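PDB 2I3D: hypothetical protein Atu1826 from Agrobacterium tumefaciens, which is of unknown function but is probably an alpha/beta-fold hydrolase, perhaps akin to X-Pro dipeptidyl-peptidases. Local coordinates for residues E36-E44 with F72-T82; K122-A133 with E145-Q155. One frame throughout, in Å; residues are numbered along the deposited sequence. Where two conformers were deposited one is given.

Interaction 1: E36-E44 with F72-T82; sequences EGRYQPSKE and FYLFQKRGFTT
Ser42 OG donates to Gly79 O at 2.7 Å from above the carbonyl plane, while Ser42 N reaches Thr81 OG1 at 2.9 Å in a nearly straight bond. With OG turned away from its own backbone N (chi1 -178°), the serine hydroxyl also accepts from Glu44 N, an ST turn, so one side chain shapes its own loop and holds the loop after the helix. Two residues before Ser42, Gln40 forms an antiparallel hydrogen-bonded pair with Thr82: Gln40 N to Thr82 O and Thr82 N to Gln40 O are each 2.9 Å. On the sheet face bearing Gln40 and Thr82, Gln40 CG sits at the edge of the Phe72 ring, 3.4 Å from CZ, and the side chain bends at chi2 (-88°). Thr81 CG2 meets the Tyr39 ring at its edge (CE1, 3.9 Å), where Leu117 and Val114 of helix 101-117 also pack. Helix 66-77 ends in a Schellman motif, with Gly79 at positive phi and Phe80 N bonded to Phe75 O; the arrangement is that of a helix leading into a sheet strand, here beside an antiparallel neighbour of the alpha/beta-hydrolase sheet.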
loop_
_atom_site.group_PDB
_atom_site.type_symbol
_atom_site.label_atom_id
_atom_site.label_comp_id
_atom_site.label_asym_id
_atom_site.label_seq_id
_atom_site.Cartn_x
_atom_site.Cartn_y
_atom_site.Cartn_z
ATOM N N GLU B 36 -0.383 18.121 -2.806
ATOM C CA GLU B 36 0.499 17.387 -3.670
ATOM C C GLU B 36 -0.318 16.381 -4.518
ATOM O O GLU B 36 -1.169 15.666 -3.982
ATOM C CB GLU B 36 1.513 16.652 -2.773
ATOM C CG GLU B 36 2.418 15.730 -3.475
ATOM C CD GLU B 36 3.333 14.963 -2.542
ATOM O OE1 GLU B 36 2.973 14.587 -1.382
ATOM O OE2 GLU B 36 4.441 14.714 -3.021
ATOM N N GLY B 37 -0.057 16.319 -5.825
ATOM C CA GLY B 37 -0.792 15.385 -6.705
ATOM C C GLY B 37 0.062 14.762 -7.788
ATOM O O GLY B 37 1.266 15.101 -7.921
ATOM N N ARG B 38 -0.558 13.812 -8.506
ATOM C CA ARG B 38 0.003 13.198 -9.702
ATOM C C ARG B 38 -1.074 13.261 -10.754
ATOM O O ARG B 38 -2.202 12.793 -10.531
ATOM C CB ARG B 38 0.405 11.730 -9.455
ATOM C CG ARG B 38 1.498 11.570 -8.403
ATOM C CD ARG B 38 2.814 12.215 -8.863
ATOM N NE ARG B 38 3.864 12.070 -7.863
ATOM C CZ ARG B 38 4.261 13.018 -7.016
ATOM N NH1 ARG B 38 3.717 14.225 -7.034
ATOM N NH2 ARG B 38 5.221 12.760 -6.147
ATOM N N TYR B 39 -0.727 13.829 -11.899
ATOM C CA TYR B 39 -1.669 14.265 -12.912
ATOM C C TYR B 39 -1.266 13.784 -14.286
ATOM O O TYR B 39 -0.128 13.995 -14.707
ATOM C CB TYR B 39 -1.679 15.786 -12.874
ATOM C CG TYR B 39 -2.268 16.502 -14.055
ATOM C CD1 TYR B 39 -3.614 16.369 -14.402
ATOM C CD2 TYR B 39 -1.476 17.404 -14.796
ATOM C CE1 TYR B 39 -4.156 17.099 -15.502
ATOM C CE2 TYR B 39 -2.004 18.132 -15.855
ATOM C CZ TYR B 39 -3.333 17.978 -16.206
ATOM O OH TYR B 39 -3.827 18.709 -17.274
ATOM N N GLN B 40 -2.190 13.134 -14.988
ATOM C CA GLN B 40 -1.971 12.716 -16.386
ATOM C C GLN B 40 -3.117 13.183 -17.265
ATOM O O GLN B 40 -4.210 12.587 -17.235
ATOM C CB GLN B 40 -1.851 11.202 -16.537
ATOM C CG GLN B 40 -0.727 10.547 -15.750
ATOM C CD GLN B 40 0.584 10.507 -16.514
ATOM O OE1 GLN B 40 1.649 10.240 -15.932
ATOM N NE2 GLN B 40 0.520 10.770 -17.828
ATOM N N PRO B 41 -2.877 14.230 -18.084
ATOM C CA PRO B 41 -3.977 14.674 -18.928
ATOM C C PRO B 41 -4.248 13.712 -20.085
ATOM O O PRO B 41 -3.336 13.041 -20.582
ATOM C CB PRO B 41 -3.502 16.040 -19.451
ATOM C CG PRO B 41 -2.006 15.918 -19.493
ATOM C CD PRO B 41 -1.648 15.024 -18.296
ATOM N N SER B 42 -5.498 13.657 -20.511
ATOM C CA SER B 42 -5.844 12.858 -21.672
ATOM C C SER B 42 -5.262 13.407 -22.974
ATOM O O SER B 42 -5.195 14.642 -23.184
ATOM C CB SER B 42 -7.356 12.766 -21.848
ATOM O OG SER B 42 -7.657 11.928 -22.969
ATOM N N LYS B 43 -4.881 12.465 -23.844
ATOM C CA LYS B 43 -4.520 12.746 -25.233
ATOM C C LYS B 43 -5.710 13.286 -26.035
ATOM O O LYS B 43 -5.526 13.766 -27.148
ATOM C CB LYS B 43 -4.014 11.474 -25.915
ATOM C CG LYS B 43 -2.856 10.789 -25.198
ATOM C CD LYS B 43 -2.037 9.893 -26.146
ATOM C CE LYS B 43 -2.415 8.409 -26.038
ATOM N NZ LYS B 43 -1.774 7.771 -24.829
ATOM N N GLU B 44 -6.920 13.193 -25.492
ATOM C CA GLU B 44 -8.121 13.467 -26.275
ATOM C C GLU B 44 -8.832 14.742 -25.837
ATOM O O GLU B 44 -8.530 15.306 -24.758
ATOM C CB GLU B 44 -9.056 12.244 -26.296
ATOM C CG GLU B 44 -8.350 10.904 -26.678
ATOM C CD GLU B 44 -9.306 9.830 -27.243
ATOM O OE1 GLU B 44 -10.284 10.209 -27.950
ATOM O OE2 GLU B 44 -9.068 8.608 -27.000
ATOM N N PHE B 72 -5.813 4.764 -10.509
ATOM C CA PHE B 72 -5.307 5.834 -11.360
ATOM C C PHE B 72 -4.912 5.292 -12.751
ATOM O O PHE B 72 -5.339 5.827 -13.798
ATOM C CB PHE B 72 -4.121 6.479 -10.661
ATOM C CG PHE B 72 -3.483 7.592 -11.433
ATOM C CD1 PHE B 72 -3.767 8.925 -11.114
ATOM C CD2 PHE B 72 -2.538 7.314 -12.438
ATOM C CE1 PHE B 72 -3.128 9.983 -11.800
ATOM C CE2 PHE B 72 -1.891 8.346 -13.128
ATOM C CZ PHE B 72 -2.189 9.696 -12.816
ATOM N N TYR B 73 -4.097 4.234 -12.768
ATOM C CA TYR B 73 -3.616 3.683 -14.030
ATOM C C TYR B 73 -4.760 3.146 -14.920
ATOM O O TYR B 73 -4.727 3.332 -16.137
ATOM C CB TYR B 73 -2.612 2.577 -13.730
ATOM C CG TYR B 73 -1.868 2.069 -14.931
ATOM C CD1 TYR B 73 -0.936 2.869 -15.601
ATOM C CD2 TYR B 73 -2.087 0.782 -15.387
ATOM C CE1 TYR B 73 -0.242 2.379 -16.721
ATOM C CE2 TYR B 73 -1.410 0.287 -16.502
ATOM C CZ TYR B 73 -0.507 1.093 -17.154
ATOM O OH TYR B 73 0.143 0.534 -18.235
ATOM N N LEU B 74 -5.786 2.524 -14.317
ATOM C CA LEU B 74 -6.974 2.088 -15.057
ATOM C C LEU B 74 -7.632 3.230 -15.836
ATOM O O LEU B 74 -7.907 3.115 -17.060
ATOM C CB LEU B 74 -7.988 1.485 -14.080
ATOM C CG LEU B 74 -9.326 1.109 -14.729
ATOM C CD1 LEU B 74 -9.108 0.197 -15.972
ATOM C CD2 LEU B 74 -10.176 0.374 -13.640
ATOM N N PHE B 75 -7.930 4.315 -15.140
ATOM C CA PHE B 75 -8.574 5.436 -15.821
ATOM C C PHE B 75 -7.661 6.061 -16.873
ATOM O O PHE B 75 -8.125 6.414 -17.963
ATOM C CB PHE B 75 -9.077 6.456 -14.808
ATOM C CG PHE B 75 -10.316 6.002 -14.083
ATOM C CD1 PHE B 75 -11.598 6.200 -14.651
ATOM C CD2 PHE B 75 -10.221 5.314 -12.847
ATOM C CE1 PHE B 75 -12.773 5.761 -13.966
ATOM C CE2 PHE B 75 -11.394 4.863 -12.141
ATOM C CZ PHE B 75 -12.670 5.065 -12.710
ATOM N N GLN B 76 -6.385 6.168 -16.539
ATOM C CA GLN B 76 -5.353 6.684 -17.451
ATOM C C GLN B 76 -5.413 5.925 -18.766
ATOM O O GLN B 76 -5.520 6.490 -19.864
ATOM C CB GLN B 76 -3.944 6.475 -16.834
ATOM C CG GLN B 76 -2.810 6.990 -17.751
ATOM C CD GLN B 76 -1.423 6.970 -17.123
ATOM O OE1 GLN B 76 -1.239 6.703 -15.936
ATOM N NE2 GLN B 76 -0.425 7.273 -17.945
ATOM N N LYS B 77 -5.320 4.605 -18.645
ATOM C CA LYS B 77 -5.293 3.741 -19.821
ATOM C C LYS B 77 -6.574 3.820 -20.644
ATOM O O LYS B 77 -6.525 3.503 -21.829
ATOM C CB LYS B 77 -5.084 2.279 -19.445
ATOM C CG LYS B 77 -3.744 1.894 -18.873
ATOM C CD LYS B 77 -3.763 0.343 -18.623
ATOM C CE LYS B 77 -4.851 -0.040 -17.580
ATOM N NZ LYS B 77 -5.536 -1.373 -17.743
ATOM N N ARG B 78 -7.705 4.190 -20.026
ATOM C CA ARG B 78 -8.980 4.302 -20.755
ATOM C C ARG B 78 -9.268 5.733 -21.293
ATOM O O ARG B 78 -10.412 6.056 -21.669
ATOM C CB ARG B 78 -10.145 3.768 -19.914
ATOM C CG ARG B 78 -10.072 2.270 -19.646
ATOM C CD ARG B 78 -9.867 1.449 -20.904
ATOM N NE ARG B 78 -9.985 0.023 -20.600
ATOM C CZ ARG B 78 -8.978 -0.809 -20.321
ATOM N NH1 ARG B 78 -7.721 -0.380 -20.337
ATOM N NH2 ARG B 78 -9.237 -2.092 -20.030
ATOM N N GLY B 79 -8.231 6.572 -21.322
ATOM C CA GLY B 79 -8.311 7.913 -21.932
ATOM C C GLY B 79 -8.828 9.037 -21.058
ATOM O O GLY B 79 -9.114 10.135 -21.555
ATOM N N PHE B 80 -8.957 8.795 -19.754
ATOM C CA PHE B 80 -9.403 9.847 -18.842
ATOM C C PHE B 80 -8.247 10.806 -18.512
ATOM O O PHE B 80 -7.082 10.401 -18.413
ATOM C CB PHE B 80 -9.868 9.253 -17.498
ATOM C CG PHE B 80 -11.254 8.632 -17.524
ATOM C CD1 PHE B 80 -11.483 7.454 -18.224
ATOM C CD2 PHE B 80 -12.309 9.217 -16.813
ATOM C CE1 PHE B 80 -12.760 6.871 -18.240
ATOM C CE2 PHE B 80 -13.587 8.657 -16.828
ATOM C CZ PHE B 80 -13.810 7.471 -17.524
ATOM N N THR B 81 -8.569 12.081 -18.328
ATOM C CA THR B 81 -7.652 12.998 -17.641
ATOM C C THR B 81 -7.738 12.603 -16.167
ATOM O O THR B 81 -8.829 12.599 -15.589
ATOM C CB THR B 81 -8.096 14.456 -17.836
ATOM O OG1 THR B 81 -7.814 14.821 -19.195
ATOM C CG2 THR B 81 -7.387 15.410 -16.855
ATOM N N THR B 82 -6.602 12.296 -15.553
ATOM C CA THR B 82 -6.641 11.586 -14.262
ATOM C C THR B 82 -5.795 12.281 -13.229
ATOM O O THR B 82 -4.664 12.677 -13.524
ATOM C CB THR B 82 -6.216 10.047 -14.396
ATOM O OG1 THR B 82 -6.875 9.474 -15.526
ATOM C CG2 THR B 82 -6.582 9.247 -13.157
#

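Interaction 2: K122-A133 with E145-Q155; sequences KSCWVAGYSFGA and EIEGFMSIAPQ
The indole of Trp125 lies with one face on the backbone of Gly148, whose CA stands 3.8 Å from the centroid of the six-membered ring and only 12° off its normal, a CH-pi contact. Water 1 sits in the ring plane at the edge and accepts a weak bond from Trp125 NE1; in the modelled conformer of Glu147 it also donates to OE1, a link that the second conformer leaves doubtful. Tyr129 presents its edge: Ile152 O and Ala153 CB lie near the ring plane, and CD1 comes 3.6 Å from Ile152 CG2. Its hydroxyl bonds to His212 O.

Strands 124-129 and 146-152 run parallel, their axes 4.7 Å apart and 7° from alignment, and helix 131-142 joins them in a beta-alpha-beta unit. The backbone ladder starts with a weak, bent Cys124 N to Glu145 O bond and ends with Ser130 N to Ile152 O, 2.8 Å and nearly straight. That last bond anchors Ser130, whose positive phi marks the strained turn of a probable nucleophile elbow containing Gly128 and Gly132; Ser130 OG bonds to His212, and Asp179 would complete a putative Ser-His-Asp triad.

On the face carrying Cys124 and Val126, Val126 CG1 touches Phe149 CB at 3.8 Å and also meets Ile146 CG2. Its chi1 of 61° sets that methyl between backbone N and carbonyl carbon, on the side of the neighbouring strand. Farther along, Ala133 CB packs on Ser151 CB, bringing the start of the helix against the second strand. Water 2 accepts from both Gln155 N and Gln155 NE2 and donates to Ser130 O, tying the loop after Ile152 to the elbow.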
loop_
_atom_site.group_PDB
_atom_site.type_symbol
_atom_site.label_atom_id
_atom_site.label_comp_id
_atom_site.label_asym_id
_atom_site.label_seq_id
_atom_site.Cartn_x
_atom_site.Cartn_y
_atom_site.Cartn_z
ATOM N N LYS B 122 -16.894 17.593 -19.831
ATOM C CA LYS B 122 -18.256 17.700 -19.316
ATOM C C LYS B 122 -18.631 16.563 -18.356
ATOM O O LYS B 122 -19.736 16.566 -17.788
ATOM C CB LYS B 122 -19.282 17.790 -20.455
ATOM C CG LYS B 122 -19.229 19.104 -21.280
ATOM C CD LYS B 122 -19.346 20.352 -20.381
ATOM C CE LYS B 122 -19.399 21.689 -21.167
ATOM N NZ LYS B 122 -18.216 21.913 -22.085
ATOM N N SER B 123 -17.715 15.611 -18.150
ATOM C CA SER B 123 -18.023 14.511 -17.224
ATOM C C SER B 123 -16.848 14.033 -16.415
ATOM O O SER B 123 -15.679 14.249 -16.753
ATOM C CB SER B 123 -18.648 13.322 -17.939
ATOM O OG SER B 123 -17.680 12.692 -18.703
ATOM N N CYS B 124 -17.200 13.380 -15.317
ATOM C CA CYS B 124 -16.200 13.043 -14.335
ATOM C C CYS B 124 -16.571 11.706 -13.673
ATOM O O CYS B 124 -17.752 11.364 -13.557
ATOM C CB CYS B 124 -16.048 14.192 -13.320
ATOM S SG CYS B 124 -15.033 13.807 -11.845
ATOM N N TRP B 125 -15.539 10.951 -13.296
ATOM C CA TRP B 125 -15.699 9.801 -12.395
ATOM C C TRP B 125 -14.901 10.029 -11.141
ATOM O O TRP B 125 -13.853 10.655 -11.192
ATOM C CB TRP B 125 -15.158 8.525 -13.029
ATOM C CG TRP B 125 -16.123 7.845 -14.008
ATOM C CD1 TRP B 125 -16.615 8.344 -15.179
ATOM C CD2 TRP B 125 -16.627 6.514 -13.891
ATOM N NE1 TRP B 125 -17.413 7.398 -15.815
ATOM C CE2 TRP B 125 -17.427 6.260 -15.051
ATOM C CE3 TRP B 125 -16.441 5.496 -12.949
ATOM C CZ2 TRP B 125 -18.063 5.047 -15.260
ATOM C CZ3 TRP B 125 -17.084 4.275 -13.147
ATOM C CH2 TRP B 125 -17.891 4.067 -14.289
ATOM N N VAL B 126 -15.365 9.458 -10.039
ATOM C CA VAL B 126 -14.569 9.467 -8.810
ATOM C C VAL B 126 -14.355 8.020 -8.400
ATOM O O VAL B 126 -15.273 7.191 -8.495
ATOM C CB VAL B 126 -15.256 10.293 -7.672
ATOM C CG1 VAL B 126 -16.610 9.708 -7.321
ATOM C CG2 VAL B 126 -14.346 10.436 -6.431
ATOM N N ALA B 127 -13.145 7.701 -7.974
ATOM C CA ALA B 127 -12.881 6.352 -7.468
ATOM C C ALA B 127 -12.199 6.536 -6.131
ATOM O O ALA B 127 -11.208 7.287 -6.054
ATOM C CB ALA B 127 -11.987 5.589 -8.429
ATOM N N GLY B 128 -12.712 5.902 -5.080
ATOM C CA GLY B 128 -12.153 6.074 -3.736
ATOM C C GLY B 128 -11.978 4.740 -3.024
ATOM O O GLY B 128 -12.770 3.835 -3.231
ATOM N N TYR B 129 -10.961 4.633 -2.173
ATOM C CA TYR B 129 -10.698 3.391 -1.438
ATOM C C TYR B 129 -10.774 3.668 0.056
ATOM O O TYR B 129 -10.104 4.573 0.571
ATOM C CB TYR B 129 -9.305 2.888 -1.898
ATOM C CG TYR B 129 -8.761 1.740 -1.099
ATOM C CD1 TYR B 129 -9.606 0.784 -0.526
ATOM C CD2 TYR B 129 -7.376 1.608 -0.922
ATOM C CE1 TYR B 129 -9.058 -0.297 0.271
ATOM C CE2 TYR B 129 -6.840 0.573 -0.147
ATOM C CZ TYR B 129 -7.670 -0.353 0.435
ATOM O OH TYR B 129 -7.048 -1.355 1.141
ATOM N N SER B 130 -11.631 2.917 0.751
ATOM C CA SER B 130 -11.800 3.016 2.170
ATOM C C SER B 130 -12.341 4.414 2.555
ATOM O O SER B 130 -13.383 4.826 2.027
ATOM C CB SER B 130 -10.498 2.633 2.892
ATOM O OG SER B 130 -10.721 2.334 4.266
ATOM N N PHE B 131 -11.646 5.146 3.444
ATOM C CA PHE B 131 -12.063 6.532 3.749
ATOM C C PHE B 131 -12.248 7.350 2.439
ATOM O O PHE B 131 -13.170 8.165 2.319
ATOM C CB PHE B 131 -11.011 7.154 4.659
ATOM C CG PHE B 131 -11.170 8.650 4.903
ATOM C CD1 PHE B 131 -11.881 9.111 5.994
ATOM C CD2 PHE B 131 -10.464 9.559 4.127
ATOM C CE1 PHE B 131 -11.943 10.482 6.249
ATOM C CE2 PHE B 131 -10.515 10.931 4.373
ATOM C CZ PHE B 131 -11.261 11.383 5.417
ATOM N N GLY B 132 -11.364 7.132 1.455
ATOM C CA GLY B 132 -11.483 7.783 0.161
ATOM C C GLY B 132 -12.826 7.528 -0.536
ATOM O O GLY B 132 -13.287 8.400 -1.265
ATOM N N ALA B 133 -13.443 6.347 -0.316
ATOM C CA ALA B 133 -14.737 6.057 -0.959
ATOM C C ALA B 133 -15.809 6.925 -0.285
ATOM O O ALA B 133 -16.800 7.325 -0.927
ATOM C CB ALA B 133 -15.090 4.584 -0.800
ATOM N N GLU B 145 -21.745 16.814 -12.385
ATOM C CA GLU B 145 -20.993 16.338 -13.537
ATOM C C GLU B 145 -20.414 14.917 -13.310
ATOM O O GLU B 145 -19.890 14.285 -14.260
ATOM C CB GLU B 145 -19.893 17.348 -13.971
ATOM C CG GLU B 145 -18.738 17.503 -12.965
ATOM C CD GLU B 145 -18.975 18.549 -11.850
ATOM O OE1 GLU B 145 -20.120 18.814 -11.447
ATOM O OE2 GLU B 145 -17.981 19.111 -11.358
ATOM N N ILE B 146 -20.509 14.436 -12.069
ATOM C CA ILE B 146 -19.921 13.126 -11.728
ATOM C C ILE B 146 -20.902 12.028 -12.097
ATOM O O ILE B 146 -21.906 11.853 -11.424
ATOM C CB ILE B 146 -19.497 13.041 -10.281
ATOM C CG1 ILE B 146 -18.336 14.041 -10.028
ATOM C CG2 ILE B 146 -18.986 11.621 -10.002
ATOM C CD1 ILE B 146 -17.782 14.071 -8.608
ATOM N N GLU B 147 -20.616 11.307 -13.175
ATOM C CA GLU B 147 -21.614 10.367 -13.717
ATOM C C GLU B 147 -21.349 8.897 -13.393
ATOM O O GLU B 147 -22.153 8.016 -13.733
ATOM C CB GLU B 147 -21.809 10.576 -15.220
ATOM C CG GLU B 147 -20.635 10.222 -16.085
ATOM C CD GLU B 147 -20.939 10.444 -17.564
ATOM O OE1 GLU B 147 -20.838 9.478 -18.336
ATOM O OE2 GLU B 147 -21.307 11.590 -17.939
ATOM N N GLY B 148 -20.247 8.639 -12.689
ATOM C CA GLY B 148 -19.939 7.257 -12.278
ATOM C C GLY B 148 -19.013 7.313 -11.096
ATOM O O GLY B 148 -18.252 8.285 -10.915
ATOM N N PHE B 149 -19.029 6.225 -10.321
ATOM C CA PHE B 149 -18.093 6.114 -9.212
ATOM C C PHE B 149 -17.666 4.669 -9.017
ATOM O O PHE B 149 -18.362 3.741 -9.472
ATOM C CB PHE B 149 -18.729 6.608 -7.897
ATOM C CG PHE B 149 -19.916 5.749 -7.434
ATOM C CD1 PHE B 149 -19.724 4.614 -6.647
ATOM C CD2 PHE B 149 -21.229 6.067 -7.827
ATOM C CE1 PHE B 149 -20.807 3.820 -6.238
ATOM C CE2 PHE B 149 -22.303 5.294 -7.410
ATOM C CZ PHE B 149 -22.092 4.154 -6.627
HETATM N N MSE B 150 -16.527 4.514 -8.330
HETATM C CA MSE B 150 -16.118 3.237 -7.787
HETATM C C MSE B 150 -15.841 3.483 -6.315
HETATM O O MSE B 150 -15.119 4.469 -5.975
HETATM C CB MSE B 150 -14.841 2.771 -8.465
HETATM C CG MSE B 150 -15.038 2.454 -9.918
HETATM SE SE MSE B 150 -13.318 1.797 -10.588
HETATM C CE MSE B 150 -13.895 1.635 -12.442
ATOM N N SER B 151 -16.401 2.625 -5.452
ATOM C CA SER B 151 -16.168 2.718 -3.998
ATOM C C SER B 151 -15.623 1.379 -3.567
ATOM O O SER B 151 -16.365 0.396 -3.528
ATOM C CB SER B 151 -17.448 3.034 -3.238
ATOM O OG SER B 151 -17.789 4.368 -3.438
ATOM N N ILE B 152 -14.324 1.350 -3.276
ATOM C CA ILE B 152 -13.610 0.142 -2.917
ATOM C C ILE B 152 -13.541 0.112 -1.369
ATOM O O ILE B 152 -13.013 1.045 -0.739
ATOM C CB ILE B 152 -12.201 0.137 -3.485
ATOM C CG1 ILE B 152 -12.263 0.104 -5.016
ATOM C CG2 ILE B 152 -11.480 -1.103 -2.981
ATOM C CD1 ILE B 152 -12.687 1.401 -5.750
ATOM N N ALA B 153 -14.094 -0.940 -0.782
ATOM C CA ALA B 153 -14.046 -1.128 0.691
ATOM C C ALA B 153 -14.641 0.045 1.483
ATOM O O ALA B 153 -13.997 0.544 2.403
ATOM C CB ALA B 153 -12.591 -1.393 1.209
ATOM N N PRO B 154 -15.878 0.441 1.182
ATOM C CA PRO B 154 -16.491 1.535 1.960
ATOM C C PRO B 154 -16.773 1.077 3.419
ATOM O O PRO B 154 -16.880 -0.148 3.663
ATOM C CB PRO B 154 -17.798 1.780 1.202
ATOM C CG PRO B 154 -18.207 0.407 0.707
ATOM C CD PRO B 154 -16.838 -0.213 0.270
ATOM N N GLN B 155 -16.889 2.017 4.384
ATOM C CA GLN B 155 -16.948 1.642 5.793
ATOM C C GLN B 155 -18.202 2.284 6.373
ATOM O O GLN B 155 -18.125 3.238 7.146
ATOM C CB GLN B 155 -15.730 2.193 6.553
ATOM C CG GLN B 155 -14.376 1.771 6.017
ATOM C CD GLN B 155 -13.341 2.803 6.425
ATOM O OE1 GLN B 155 -12.517 2.603 7.354
ATOM N NE2 GLN B 155 -13.385 3.928 5.737
HETATM O O HOH W 1 -19.585 7.184 -18.299
HETATM O O HOH W 2 -15.403 4.434 3.878
HETATM O O HOH W 3 -15.922 6.766 -4.159
#

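Overall arrangement
From the N terminus, the end of strand 33-40 and the loop after it meet 72-82, closing interaction 1 after the chain has passed through strand 49-53 and helix 66-77. Interaction 2 opens only later, at 122-133, and closes at 145-155 across helix 131-142; the two loops therefore follow in series, neither nesting nor crossing. Their centres lie about 15 Å apart on one sheet, with strand 49-53 between strands 81-85 and 124-129. Direct packing also joins them: Phe80 CE2 comes 3.5 Å from Trp125 CD1, and Phe75 CZ lies 3.7 Å from Met150 CE. Interaction 1 thus ties the antiparallel N-terminal part to the parallel strands, and interaction 2 joins two of those, 124-129 and 146-152, near the chain's centre.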